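Local coordinates for trehalose synthase regulatory protein (Candida albicans, PDB 5HUS) that probably serves as a regulatory subunit of a trehalose synthase complex, its C-terminal domain belonging to the trehalose-phosphatase family of the HAD clan, at residues R21-A26 and A245-G250; K12-V17 and N272-T277; I95-N100 and A144-V149; I111-K116 and E227-M232; L27-A32 and N49-S54. One frame throughout, in Å; residues are numbered along the deposited sequence.

Contact 1 (R21-A26 and A245-G250)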
# COMPACT_ATOMS: atom_id res chain seq x y z
N ARG A 21 -8.45 17.03 1.79
CA ARG A 21 -7.39 16.48 0.95
C ARG A 21 -6.90 15.17 1.56
O ARG A 21 -6.54 15.14 2.74
CB ARG A 21 -6.23 17.46 0.81
CG ARG A 21 -6.65 18.89 0.49
CD ARG A 21 -5.49 19.84 0.76
NE ARG A 21 -5.89 21.25 0.76
CZ ARG A 21 -5.11 22.23 1.20
NH1 ARG A 21 -3.91 21.95 1.70
NH2 ARG A 21 -5.54 23.49 1.17
N LEU A 22 -6.89 14.11 0.76
CA LEU A 22 -6.46 12.79 1.21
C LEU A 22 -5.16 12.41 0.53
O LEU A 22 -5.07 12.43 -0.70
CB LEU A 22 -7.54 11.73 0.92
CG LEU A 22 -7.14 10.29 1.24
CD1 LEU A 22 -6.85 10.12 2.72
CD2 LEU A 22 -8.24 9.35 0.78
N ILE A 23 -4.15 12.10 1.33
CA ILE A 23 -2.83 11.77 0.81
C ILE A 23 -2.44 10.39 1.29
O ILE A 23 -2.44 10.12 2.49
CB ILE A 23 -1.78 12.81 1.24
CG1 ILE A 23 -2.13 14.18 0.65
CG2 ILE A 23 -0.39 12.37 0.82
CD1 ILE A 23 -1.27 15.33 1.14
N ILE A 24 -2.12 9.51 0.35
CA ILE A 24 -1.75 8.14 0.68
C ILE A 24 -0.33 7.89 0.19
O ILE A 24 -0.05 8.01 -1.01
CB ILE A 24 -2.74 7.12 0.06
CG1 ILE A 24 -4.12 7.32 0.69
CG2 ILE A 24 -2.24 5.69 0.27
CD1 ILE A 24 -5.23 6.61 -0.02
N LEU A 25 0.57 7.60 1.12
CA LEU A 25 1.98 7.42 0.81
C LEU A 25 2.41 5.98 1.00
O LEU A 25 2.42 5.47 2.13
CB LEU A 25 2.83 8.35 1.68
CG LEU A 25 2.45 9.83 1.65
CD1 LEU A 25 3.36 10.66 2.56
CD2 LEU A 25 2.49 10.34 0.22
N ALA A 26 2.74 5.31 -0.10
CA ALA A 26 3.27 3.94 -0.04
C ALA A 26 4.78 4.01 0.08
O ALA A 26 5.48 4.14 -0.92
CB ALA A 26 2.85 3.14 -1.27
N ALA A 245 -9.73 16.38 -3.09
CA ALA A 245 -8.44 16.07 -3.68
C ALA A 245 -7.86 14.80 -3.09
O ALA A 245 -7.87 14.63 -1.87
CB ALA A 245 -7.47 17.23 -3.49
N VAL A 246 -7.36 13.91 -3.95
CA VAL A 246 -6.71 12.67 -3.52
C VAL A 246 -5.34 12.55 -4.19
O VAL A 246 -5.19 12.81 -5.39
CB VAL A 246 -7.55 11.43 -3.86
CG1 VAL A 246 -6.87 10.16 -3.34
CG2 VAL A 246 -8.94 11.55 -3.26
N LEU A 247 -4.34 12.15 -3.42
CA LEU A 247 -2.99 11.96 -3.94
C LEU A 247 -2.46 10.61 -3.50
O LEU A 247 -2.64 10.21 -2.35
CB LEU A 247 -2.06 13.09 -3.48
CG LEU A 247 -0.62 13.15 -4.00
CD1 LEU A 247 -0.14 14.60 -4.01
CD2 LEU A 247 0.35 12.30 -3.18
N TYR A 248 -1.80 9.90 -4.41
CA TYR A 248 -1.13 8.65 -4.06
C TYR A 248 0.31 8.72 -4.53
O TYR A 248 0.56 9.10 -5.68
CB TYR A 248 -1.84 7.44 -4.67
CG TYR A 248 -1.13 6.13 -4.44
CD1 TYR A 248 -0.14 5.68 -5.32
CD2 TYR A 248 -1.42 5.34 -3.33
CE1 TYR A 248 0.53 4.48 -5.10
CE2 TYR A 248 -0.76 4.15 -3.10
CZ TYR A 248 0.21 3.72 -3.99
OH TYR A 248 0.87 2.53 -3.79
N SER A 249 1.24 8.37 -3.65
CA SER A 249 2.64 8.28 -4.03
C SER A 249 3.16 6.88 -3.75
O SER A 249 2.83 6.28 -2.72
CB SER A 249 3.49 9.30 -3.28
OG SER A 249 4.85 9.20 -3.67
N GLY A 250 3.97 6.34 -4.65
CA GLY A 250 4.52 5.02 -4.45
C GLY A 250 5.82 4.81 -5.18
O GLY A 250 6.57 5.76 -5.42
O HOH W 1 6.20 6.95 -2.69
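Leu22, Ile24, Val246 and Tyr248 share one face of a pair of parallel strands at the centre of the Rossmann-like sheet of a HAD-family domain, and show how such a core is filled from both sides. The methyl CG2 of Ile24 reaches the Tyr248 ring, approaching CD2 at 3.7 Å; the two side chains cross obliquely. Ala26 CB, 3.8 Å from Tyr248 CZ, touches the ring farther toward its hydroxyl than Ile24 does. Helix 200-213 packs on Leu22, Ile24 and Val246, while the Tyr248 ring meets that of Tyr260. On the other face Ile23 and Leu247 run side by side, with CG2 of Ile23 4.1 Å from CD2 of Leu247, while Leu25 CD2 leans over Ser249 CB; helices 8-15 and 297-304 cover these residues.

Between the faces, Leu22, Ile24 and Ala26 turn their N-H groups toward 245-250, and the carbonyls of Leu22 and Ile24 accept from it. Leu22 N gives to Ala245 O at 172°, and Leu247 N returns a 2.8 Å bond to Leu22 O. The alternation continues through Ile24 to Ala26 N, which donates to Ser249 O over 2.8 Å. The segment axes lie 9° apart, and the parallel pairing runs unbroken from Arg21-Ala245 to Leu25-Ser249.

Polarity appears toward the C-terminal ends of the strands. Tyr248 OH, 3.3 Å from Ala26 CB, is hydrogen-bonded to Asp256 and Asn259. Beside Gly250, a water lies 2.8 Å from Ser249 OG and gives weak bonds to Ala26 O and Gly250 O.

Contact 2 (K12-V17 and N272-T277)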
# COMPACT_ATOMS: atom_id res chain seq x y z
N LYS A 12 0.74 22.43 -5.22
CA LYS A 12 -0.10 23.54 -4.78
C LYS A 12 -1.33 23.70 -5.66
O LYS A 12 -2.40 24.10 -5.18
CB LYS A 12 0.69 24.85 -4.76
CG LYS A 12 1.70 24.93 -3.63
CD LYS A 12 1.04 24.70 -2.28
CE LYS A 12 2.02 24.93 -1.15
NZ LYS A 12 1.38 24.76 0.19
N ASP A 13 -1.19 23.40 -6.95
CA ASP A 13 -2.33 23.39 -7.86
C ASP A 13 -3.33 22.32 -7.43
O ASP A 13 -4.53 22.54 -7.42
CB ASP A 13 -1.88 23.15 -9.30
CG ASP A 13 -1.27 24.39 -9.93
OD1 ASP A 13 -1.49 25.49 -9.39
OD2 ASP A 13 -0.57 24.25 -10.96
N TRP A 14 -2.80 21.15 -7.09
CA TRP A 14 -3.63 20.05 -6.60
C TRP A 14 -4.35 20.43 -5.30
O TRP A 14 -5.51 20.07 -5.10
CB TRP A 14 -2.76 18.80 -6.40
CG TRP A 14 -3.44 17.66 -5.70
CD1 TRP A 14 -4.21 16.68 -6.27
CD2 TRP A 14 -3.40 17.37 -4.30
NE1 TRP A 14 -4.66 15.81 -5.31
CE2 TRP A 14 -4.18 16.21 -4.09
CE3 TRP A 14 -2.80 17.99 -3.19
CZ2 TRP A 14 -4.36 15.66 -2.83
CZ3 TRP A 14 -2.98 17.43 -1.94
CH2 TRP A 14 -3.75 16.27 -1.77
N CYS A 15 -3.66 21.17 -4.44
CA CYS A 15 -4.24 21.65 -3.18
C CYS A 15 -5.32 22.69 -3.38
O CYS A 15 -6.08 22.99 -2.45
CB CYS A 15 -3.15 22.25 -2.28
SG CYS A 15 -1.97 21.10 -1.58
N SER A 16 -5.38 23.27 -4.57
CA SER A 16 -6.26 24.41 -4.81
C SER A 16 -7.71 23.97 -4.96
O SER A 16 -8.31 24.08 -6.03
CB SER A 16 -5.81 25.18 -6.05
OG SER A 16 -6.47 26.43 -6.14
N VAL A 17 -8.27 23.46 -3.87
CA VAL A 17 -9.65 22.97 -3.86
C VAL A 17 -10.38 23.42 -2.61
O VAL A 17 -9.76 23.84 -1.63
CB VAL A 17 -9.72 21.43 -3.94
CG1 VAL A 17 -9.20 20.92 -5.28
CG2 VAL A 17 -8.95 20.80 -2.78
N ASN A 272 -9.82 16.74 -7.94
CA ASN A 272 -8.38 16.75 -8.15
C ASN A 272 -7.77 15.42 -7.73
O ASN A 272 -8.06 14.93 -6.64
CB ASN A 272 -7.72 17.90 -7.37
CG ASN A 272 -7.81 19.21 -8.10
OD1 ASN A 272 -8.54 19.34 -9.09
ND2 ASN A 272 -7.05 20.20 -7.64
N THR A 273 -6.98 14.83 -8.62
CA THR A 273 -6.25 13.60 -8.31
C THR A 273 -4.82 13.78 -8.79
O THR A 273 -4.56 14.51 -9.74
CB THR A 273 -6.87 12.34 -8.96
OG1 THR A 273 -6.74 12.40 -10.39
CG2 THR A 273 -8.34 12.20 -8.59
N LEU A 274 -3.88 13.14 -8.11
CA LEU A 274 -2.49 13.22 -8.51
C LEU A 274 -1.80 11.92 -8.12
O LEU A 274 -1.96 11.43 -7.01
CB LEU A 274 -1.79 14.42 -7.85
CG LEU A 274 -0.36 14.79 -8.25
CD1 LEU A 274 -0.10 16.26 -7.93
CD2 LEU A 274 0.69 13.92 -7.56
N THR A 275 -1.06 11.36 -9.07
CA THR A 275 -0.25 10.18 -8.79
C THR A 275 1.21 10.53 -9.07
O THR A 275 1.52 11.16 -10.08
CB THR A 275 -0.68 8.98 -9.64
OG1 THR A 275 -0.77 9.37 -11.01
CG2 THR A 275 -2.04 8.47 -9.18
N VAL A 276 2.09 10.11 -8.17
CA VAL A 276 3.52 10.39 -8.33
C VAL A 276 4.33 9.18 -7.89
O VAL A 276 4.03 8.54 -6.88
CB VAL A 276 3.94 11.65 -7.54
CG1 VAL A 276 3.49 11.56 -6.09
CG2 VAL A 276 5.45 11.85 -7.61
N THR A 277 5.34 8.83 -8.68
CA THR A 277 6.19 7.70 -8.34
C THR A 277 7.61 8.13 -8.05
O THR A 277 8.11 9.09 -8.63
CB THR A 277 6.21 6.64 -9.47
OG1 THR A 277 6.99 5.52 -9.04
CG2 THR A 277 6.81 7.21 -10.75
O HOH W 2 -7.92 22.91 -8.24
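Trp14 brings CD1 of its indole to the start of strand 272-278, and apolar packing makes up much of the contact. This CD1 stands 3.7 Å from CB of Leu274 and 3.9 Å from CB of Asn272. With CG anti to the backbone N (chi1 171°), the Trp14 side chain starts out toward the sheet; Leu274 crosses it at about a right angle. Val17 adds a smaller touch: it and Asn272 slide past each other in opposite directions, with CG1 of Val17 3.3 Å from ND2 of Asn272.

This is a helix end packed on one face of the HAD-type sheet, next to the strands that Trp14 also covers through Ala245, Leu247, Arg21 and Ile23. The indole NE1 makes a weak hydrogen bond to Val246 O of the neighbouring strand, which may help to fix the rotation of the ring.

The direct polar link is a single hydrogen bond from a side-chain amide. Asn272 ND2 donates to Trp14 O, 3.0 Å away and nearly straight at 169°; the acceptor lies in the amide plane, whereas the nitrogen sits above the plane of the carbonyl. A second bond from Asn272 ND2 goes to a water at 2.9 Å, and that water in turn donates to the carbonyl O of Ser16, the residue at the centre of an inverse gamma turn.

Contact 3 (I95-N100 and A144-V149)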
# COMPACT_ATOMS: atom_id res chain seq x y z
N ILE A 95 -2.16 2.01 7.15
CA ILE A 95 -2.73 0.88 6.42
C ILE A 95 -1.68 -0.23 6.44
O ILE A 95 -0.60 -0.06 5.88
CB ILE A 95 -3.12 1.26 4.98
CG1 ILE A 95 -4.06 2.47 4.97
CG2 ILE A 95 -3.82 0.09 4.30
CD1 ILE A 95 -4.25 3.08 3.59
N ALA A 96 -2.00 -1.35 7.09
CA ALA A 96 -1.04 -2.42 7.32
C ALA A 96 -1.24 -3.60 6.38
O ALA A 96 -2.35 -3.83 5.90
CB ALA A 96 -1.11 -2.90 8.77
N GLU A 97 -0.17 -4.35 6.16
CA GLU A 97 -0.16 -5.51 5.25
C GLU A 97 -0.85 -5.19 3.94
O GLU A 97 -1.70 -5.94 3.45
CB GLU A 97 -0.79 -6.73 5.93
CG GLU A 97 -0.02 -7.17 7.18
CD GLU A 97 -0.32 -8.59 7.60
OE1 GLU A 97 -0.47 -9.48 6.72
OE2 GLU A 97 -0.39 -8.83 8.82
N ASN A 98 -0.47 -4.04 3.39
CA ASN A 98 -0.88 -3.59 2.07
C ASN A 98 -2.38 -3.41 1.92
O ASN A 98 -2.89 -3.40 0.81
CB ASN A 98 -0.37 -4.57 1.00
CG ASN A 98 -0.30 -3.95 -0.37
OD1 ASN A 98 -0.58 -4.61 -1.38
ND2 ASN A 98 0.05 -2.67 -0.42
N GLY A 99 -3.08 -3.24 3.03
CA GLY A 99 -4.51 -2.97 2.95
C GLY A 99 -5.40 -3.86 3.80
O GLY A 99 -6.58 -3.54 3.98
N ASN A 100 -4.86 -4.96 4.32
CA ASN A 100 -5.68 -5.89 5.10
C ASN A 100 -6.20 -5.28 6.40
O ASN A 100 -7.23 -5.70 6.93
CB ASN A 100 -4.88 -7.16 5.41
CG ASN A 100 -4.75 -8.05 4.19
OD1 ASN A 100 -5.68 -8.77 3.83
ND2 ASN A 100 -3.58 -7.98 3.54
N ALA A 144 5.64 -15.24 7.51
CA ALA A 144 4.19 -15.30 7.64
C ALA A 144 3.70 -14.16 8.53
O ALA A 144 4.04 -14.09 9.70
CB ALA A 144 3.76 -16.65 8.21
N LEU A 145 2.92 -13.25 7.96
CA LEU A 145 2.29 -12.20 8.75
C LEU A 145 0.85 -12.66 9.07
O LEU A 145 0.58 -13.86 9.05
CB LEU A 145 2.34 -10.86 8.01
CG LEU A 145 3.77 -10.40 7.67
CD1 LEU A 145 3.80 -9.00 7.06
CD2 LEU A 145 4.68 -10.46 8.91
N ASP A 146 -0.06 -11.74 9.36
CA ASP A 146 -1.40 -12.15 9.76
C ASP A 146 -2.32 -12.43 8.57
O ASP A 146 -3.23 -13.26 8.66
CB ASP A 146 -2.04 -11.11 10.68
CG ASP A 146 -1.28 -10.94 11.98
OD1 ASP A 146 -0.62 -11.91 12.41
OD2 ASP A 146 -1.33 -9.84 12.57
N ALA A 147 -2.07 -11.75 7.45
CA ALA A 147 -2.93 -11.87 6.27
C ALA A 147 -2.13 -11.89 4.97
O ALA A 147 -2.70 -11.80 3.88
CB ALA A 147 -3.94 -10.72 6.24
N THR A 148 -0.81 -12.01 5.08
CA THR A 148 0.04 -12.12 3.91
C THR A 148 1.15 -13.11 4.19
O THR A 148 1.51 -13.33 5.35
CB THR A 148 0.63 -10.75 3.49
OG1 THR A 148 1.15 -10.07 4.63
CG2 THR A 148 -0.42 -9.86 2.87
N VAL A 149 1.66 -13.73 3.14
CA VAL A 149 2.79 -14.64 3.27
C VAL A 149 3.82 -14.25 2.21
O VAL A 149 3.46 -13.98 1.06
CB VAL A 149 2.38 -16.12 3.10
CG1 VAL A 149 3.59 -17.04 3.31
CG2 VAL A 149 1.25 -16.49 4.07
O HOH W 3 -1.03 -7.44 11.01
O HOH W 4 -4.29 -10.46 2.08
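Glu97 reaches across to the turn 145-148 with its whole side chain. CB and CG pass the Thr148 hydroxyl, CG lying 4.0 Å from OG1. CG is anti to the carbonyl carbon (chi1 -62°), and beyond it the chain is extended, which carries the carboxylate into the turn. There CD meets Leu145 CB at 3.5 Å. OE1 accepts two bonds from opposite faces of the carboxylate plane: Ala147 N, on the syn side at 2.9 Å, and Thr148 OG1, from above the plane at 2.7 Å. OE2 takes the N-H of Asp146 on its syn side, 3.0 Å away.

One carboxylate thus gathers three donors from a turn that joins strands 141-144 and 149-152, a beta hairpin in the antiparallel sheet that probably forms the cap of this HAD-type domain, while Glu97 follows strand 93-96 of the core sheet. The carboxylates of Glu97 and Asp146 come close, with OE2 and OD2 4.0 Å apart; the salt bridge of Asp146 to Arg79 would probably ease the repulsion.

Next to it, Asn100 sets its amide against Ala147 CB, which lies 3.5 Å from Asn100 CG and is also near OD1 and ND2. Its ND2 bonds back to Glu97 O over 2.8 Å, a bond within its own loop that helps to hold the amide in place. Asn100 OD1 accepts from a water that also donates to Ala147 O.

Contact 4 (I111-K116 and E227-M232)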
# COMPACT_ATOMS: atom_id res chain seq x y z
N ILE A 111 -9.17 -1.60 11.99
CA ILE A 111 -10.24 -2.19 11.21
C ILE A 111 -9.69 -3.34 10.39
O ILE A 111 -8.67 -3.19 9.72
CB ILE A 111 -10.87 -1.17 10.26
CG1 ILE A 111 -11.54 -0.04 11.04
CG2 ILE A 111 -11.86 -1.86 9.32
CD1 ILE A 111 -11.89 1.15 10.18
N SER A 112 -10.35 -4.48 10.46
CA SER A 112 -9.92 -5.62 9.66
C SER A 112 -10.73 -5.69 8.37
O SER A 112 -11.89 -6.11 8.36
CB SER A 112 -10.06 -6.92 10.45
OG SER A 112 -9.52 -8.01 9.73
N LEU A 113 -10.12 -5.24 7.28
CA LEU A 113 -10.70 -5.41 5.96
C LEU A 113 -10.60 -6.88 5.57
O LEU A 113 -11.50 -7.43 4.91
CB LEU A 113 -9.99 -4.51 4.95
CG LEU A 113 -10.59 -4.32 3.57
CD1 LEU A 113 -12.08 -4.01 3.64
CD2 LEU A 113 -9.85 -3.20 2.85
N ALA A 114 -9.50 -7.52 5.97
CA ALA A 114 -9.36 -8.97 5.85
C ALA A 114 -10.46 -9.64 6.66
O ALA A 114 -10.79 -9.19 7.76
CB ALA A 114 -7.98 -9.42 6.33
N ASP A 115 -11.05 -10.70 6.10
CA ASP A 115 -12.03 -11.49 6.82
C ASP A 115 -11.34 -12.57 7.65
O ASP A 115 -10.57 -13.36 7.11
CB ASP A 115 -13.02 -12.14 5.85
CG ASP A 115 -14.08 -12.92 6.56
OD1 ASP A 115 -15.03 -12.29 7.07
OD2 ASP A 115 -13.96 -14.17 6.63
N LYS A 116 -11.60 -12.60 8.95
CA LYS A 116 -10.87 -13.50 9.83
C LYS A 116 -11.16 -14.97 9.52
O LYS A 116 -10.27 -15.81 9.67
CB LYS A 116 -11.17 -13.20 11.30
CG LYS A 116 -10.18 -13.85 12.25
CD LYS A 116 -10.41 -13.45 13.69
CE LYS A 116 -9.10 -13.44 14.47
NZ LYS A 116 -8.25 -14.62 14.17
N GLU A 227 -19.49 -4.54 2.59
CA GLU A 227 -19.55 -3.60 1.48
C GLU A 227 -18.16 -3.14 1.03
O GLU A 227 -17.92 -2.95 -0.16
CB GLU A 227 -20.39 -2.38 1.87
CG GLU A 227 -21.87 -2.69 2.07
CD GLU A 227 -22.65 -1.47 2.54
OE1 GLU A 227 -22.21 -0.33 2.26
OE2 GLU A 227 -23.70 -1.66 3.18
N PHE A 228 -17.24 -2.97 1.97
CA PHE A 228 -15.89 -2.54 1.63
C PHE A 228 -15.03 -3.70 1.12
O PHE A 228 -13.97 -3.50 0.53
CB PHE A 228 -15.24 -1.85 2.83
CG PHE A 228 -15.92 -0.56 3.20
CD1 PHE A 228 -16.80 -0.51 4.27
CD2 PHE A 228 -15.72 0.58 2.45
CE1 PHE A 228 -17.45 0.66 4.61
CE2 PHE A 228 -16.37 1.77 2.78
CZ PHE A 228 -17.23 1.81 3.86
N GLN A 229 -15.51 -4.93 1.32
CA GLN A 229 -14.82 -6.12 0.84
C GLN A 229 -15.30 -6.55 -0.55
O GLN A 229 -14.70 -7.43 -1.16
CB GLN A 229 -15.02 -7.27 1.82
CG GLN A 229 -14.48 -7.00 3.21
CD GLN A 229 -14.98 -8.00 4.23
OE1 GLN A 229 -16.04 -8.61 4.05
NE2 GLN A 229 -14.23 -8.17 5.31
N GLN A 230 -16.38 -5.93 -1.02
CA GLN A 230 -16.95 -6.25 -2.33
C GLN A 230 -15.97 -5.87 -3.44
O GLN A 230 -15.06 -5.07 -3.20
CB GLN A 230 -18.30 -5.54 -2.51
CG GLN A 230 -18.21 -4.11 -3.01
CD GLN A 230 -19.52 -3.36 -2.86
OE1 GLN A 230 -20.52 -3.93 -2.43
NE2 GLN A 230 -19.52 -2.08 -3.20
N PRO A 231 -16.12 -6.45 -4.64
CA PRO A 231 -15.18 -6.12 -5.72
C PRO A 231 -15.17 -4.64 -6.08
O PRO A 231 -16.18 -3.95 -5.93
CB PRO A 231 -15.70 -6.96 -6.90
CG PRO A 231 -17.12 -7.27 -6.56
CD PRO A 231 -17.13 -7.42 -5.08
N MET A 232 -14.02 -4.16 -6.54
CA MET A 232 -13.84 -2.75 -6.88
C MET A 232 -14.78 -2.28 -7.99
O MET A 232 -14.97 -1.08 -8.18
CB MET A 232 -12.39 -2.49 -7.29
CG MET A 232 -11.39 -2.63 -6.15
SD MET A 232 -11.74 -1.50 -4.80
CE MET A 232 -11.71 0.07 -5.66
O HOH W 5 -15.34 -9.74 7.48
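Leu113 and Gln229 slide past each other in opposite directions, so that a methyl of one meets the aliphatic part of the other while the amide goes on to find a carbonyl. Leu113 CD1 comes within 3.9 Å of Gln229 CG. The same methyl faces the backbone of the short helix 225-229, 3.7 Å from Phe228 O, and touches Phe228 CB; the phenyl ring itself turns away toward helices 200-213 and 218-223.

Gln229 is extended beyond CG, and this length lets NE2 donate to Leu113 O at 2.9 Å. The bond is bent, 148° at the hydrogen, and the nitrogen sits above the carbonyl plane of Leu113. A water placed 2.9 Å from the same NE2 donates to Asp115 OD1, so the amide nitrogen serves 111-116 twice, once directly and once through water.

Around this pair the polar ends are secured separately. Asp115 is the N-cap of helix 116-136, its OD2 accepting from Glu118 N. Ser112 OG closes its own turn on Ala114 O at 2.6 Å. On the opposing segment the carbonyls of Phe228 and Gln229 receive Arg206 and Lys203 from helix 200-213. The arrangement is a side-chain amide bonded to a strand-to-helix connection: strand 111-112, at one edge of the core sheet, leads here into helix 116-136, which probably belongs to the inserted cap of this HAD-type domain.

Contact 5 (L27-A32 and N49-S54)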
# COMPACT_ATOMS: atom_id res chain seq x y z
N LEU A 27 5.27 3.94 1.31
CA LEU A 27 6.69 4.13 1.59
C LEU A 27 7.25 2.95 2.36
O LEU A 27 6.53 2.31 3.14
CB LEU A 27 6.91 5.41 2.38
CG LEU A 27 6.40 6.72 1.78
CD1 LEU A 27 6.58 7.86 2.76
CD2 LEU A 27 7.12 7.01 0.47
N GLU A 28 8.53 2.67 2.15
CA GLU A 28 9.23 1.67 2.95
C GLU A 28 9.71 2.32 4.23
O GLU A 28 10.60 3.17 4.21
CB GLU A 28 10.40 1.09 2.16
CG GLU A 28 10.01 0.37 0.89
CD GLU A 28 9.52 -1.05 1.14
OE1 GLU A 28 10.35 -1.92 1.48
OE2 GLU A 28 8.30 -1.30 1.01
N ILE A 29 9.10 1.95 5.35
CA ILE A 29 9.45 2.55 6.63
C ILE A 29 10.36 1.59 7.40
O ILE A 29 10.07 0.40 7.49
CB ILE A 29 8.20 2.88 7.46
CG1 ILE A 29 7.29 3.83 6.67
CG2 ILE A 29 8.57 3.50 8.79
CD1 ILE A 29 7.93 5.15 6.33
N SER A 30 11.47 2.11 7.92
CA SER A 30 12.42 1.27 8.63
C SER A 30 13.04 2.03 9.80
O SER A 30 13.37 3.20 9.66
CB SER A 30 13.52 0.77 7.69
OG SER A 30 14.57 0.14 8.40
N SER A 31 13.20 1.35 10.93
CA SER A 31 13.86 1.96 12.08
C SER A 31 15.36 1.70 12.06
O SER A 31 16.09 2.14 12.95
CB SER A 31 13.25 1.43 13.38
OG SER A 31 11.89 1.83 13.51
N ALA A 32 15.82 0.98 11.04
CA ALA A 32 17.24 0.68 10.86
C ALA A 32 18.07 1.94 10.74
O ALA A 32 17.61 2.96 10.23
CB ALA A 32 17.45 -0.20 9.65
N ASN A 49 15.57 4.61 -0.91
CA ASN A 49 14.35 5.36 -0.66
C ASN A 49 13.58 4.77 0.51
O ASN A 49 12.45 4.31 0.37
CB ASN A 49 13.47 5.39 -1.91
CG ASN A 49 13.93 6.42 -2.91
OD1 ASN A 49 14.30 7.54 -2.54
ND2 ASN A 49 13.90 6.06 -4.19
N VAL A 50 14.23 4.79 1.67
CA VAL A 50 13.66 4.28 2.90
C VAL A 50 13.74 5.40 3.93
O VAL A 50 14.66 6.21 3.89
CB VAL A 50 14.41 3.02 3.38
CG1 VAL A 50 13.79 2.46 4.64
CG2 VAL A 50 14.43 1.97 2.28
N ILE A 51 12.78 5.47 4.84
CA ILE A 51 12.83 6.49 5.88
C ILE A 51 12.27 5.97 7.20
O ILE A 51 11.48 5.02 7.22
CB ILE A 51 12.06 7.77 5.44
CG1 ILE A 51 12.49 8.97 6.29
CG2 ILE A 51 10.56 7.55 5.49
CD1 ILE A 51 12.30 10.31 5.62
N ASP A 52 12.70 6.57 8.30
CA ASP A 52 12.25 6.20 9.63
C ASP A 52 10.98 6.96 10.01
O ASP A 52 10.68 8.01 9.43
CB ASP A 52 13.37 6.47 10.65
CG ASP A 52 13.80 7.91 10.66
OD1 ASP A 52 14.23 8.42 9.60
OD2 ASP A 52 13.69 8.55 11.73
N PRO A 53 10.22 6.43 10.98
CA PRO A 53 8.96 7.06 11.40
C PRO A 53 9.11 8.52 11.83
O PRO A 53 8.36 9.37 11.36
CB PRO A 53 8.52 6.19 12.57
CG PRO A 53 9.08 4.84 12.25
CD PRO A 53 10.41 5.12 11.62
N SER A 54 10.07 8.80 12.70
CA SER A 54 10.27 10.16 13.19
C SER A 54 10.66 11.12 12.06
O SER A 54 10.24 12.27 12.05
CB SER A 54 11.34 10.19 14.28
OG SER A 54 12.56 9.65 13.81
O HOH W 6 9.88 4.05 0.05
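Ile29 and Ile51 lie side by side on one face of a short, weakly bonded pair of parallel strands, with Ile29 CD1 3.7 Å from Ile51 CG2. The other branch of Ile29, CG2, meets the ring of Pro53 at CG, also 3.7 Å away. Away from these, Ser30 CB is packed tightly on Val50 CG1, a carbon pair at 3.5 Å.

Two backbone bonds align the segments that carry these side chains. Ile51 N donates to Glu28 O over 3.2 Å, and Ser30 N to Ile51 O from above the carbonyl plane. Asp52 CA then comes 3.2 Å from Ser30 O as a CA-H...O contact. Where the strands begin, a water accepts from Glu28 N and donates to Asn49 O.

Further out, an ST turn follows one strand and a helix N-cap the other. Ser30 OG accepts from Ala32 N, and Asp52, the N-cap of helix 53-59, accepts Ser54 OG at OD2 over 2.6 Å and, weakly, Gly55 N. The pair follows strand 20-26, in the stretch where catalytic HAD phosphatases carry their signature loop. Leu56 of helix 53-59, Met85 of helix 79-86 and Leu73 of strand 69-74 pack against Ile29, while Ile297 and Leu301 of helix 297-304 pack on Ile51.

How the contacts relate
From the N terminus, helix 8-15 enters contact 2, whose partner strand 272-278 arrives 255 residues later; this widest loop encloses the other four. Strand 20-26 follows and closes contact 1 on strand 243-250, nested within contact 2 and touching it, since strands 243-250 and 272-278 are sheet neighbours. Next along the chain, contact 5 closes a short loop before contact 3 opens. Contacts 3 and 4 alternate their segments and so cross; they touch where Asn100 O meets Ala114 N. Contact 1 pairs core strands far apart in sequence and encloses contacts 3, 4 and 5; contact 2 packs an N-terminal helix on a late strand, contact 3 joins core to hairpin, and contact 4 fastens the sheet's far edge to a short helix.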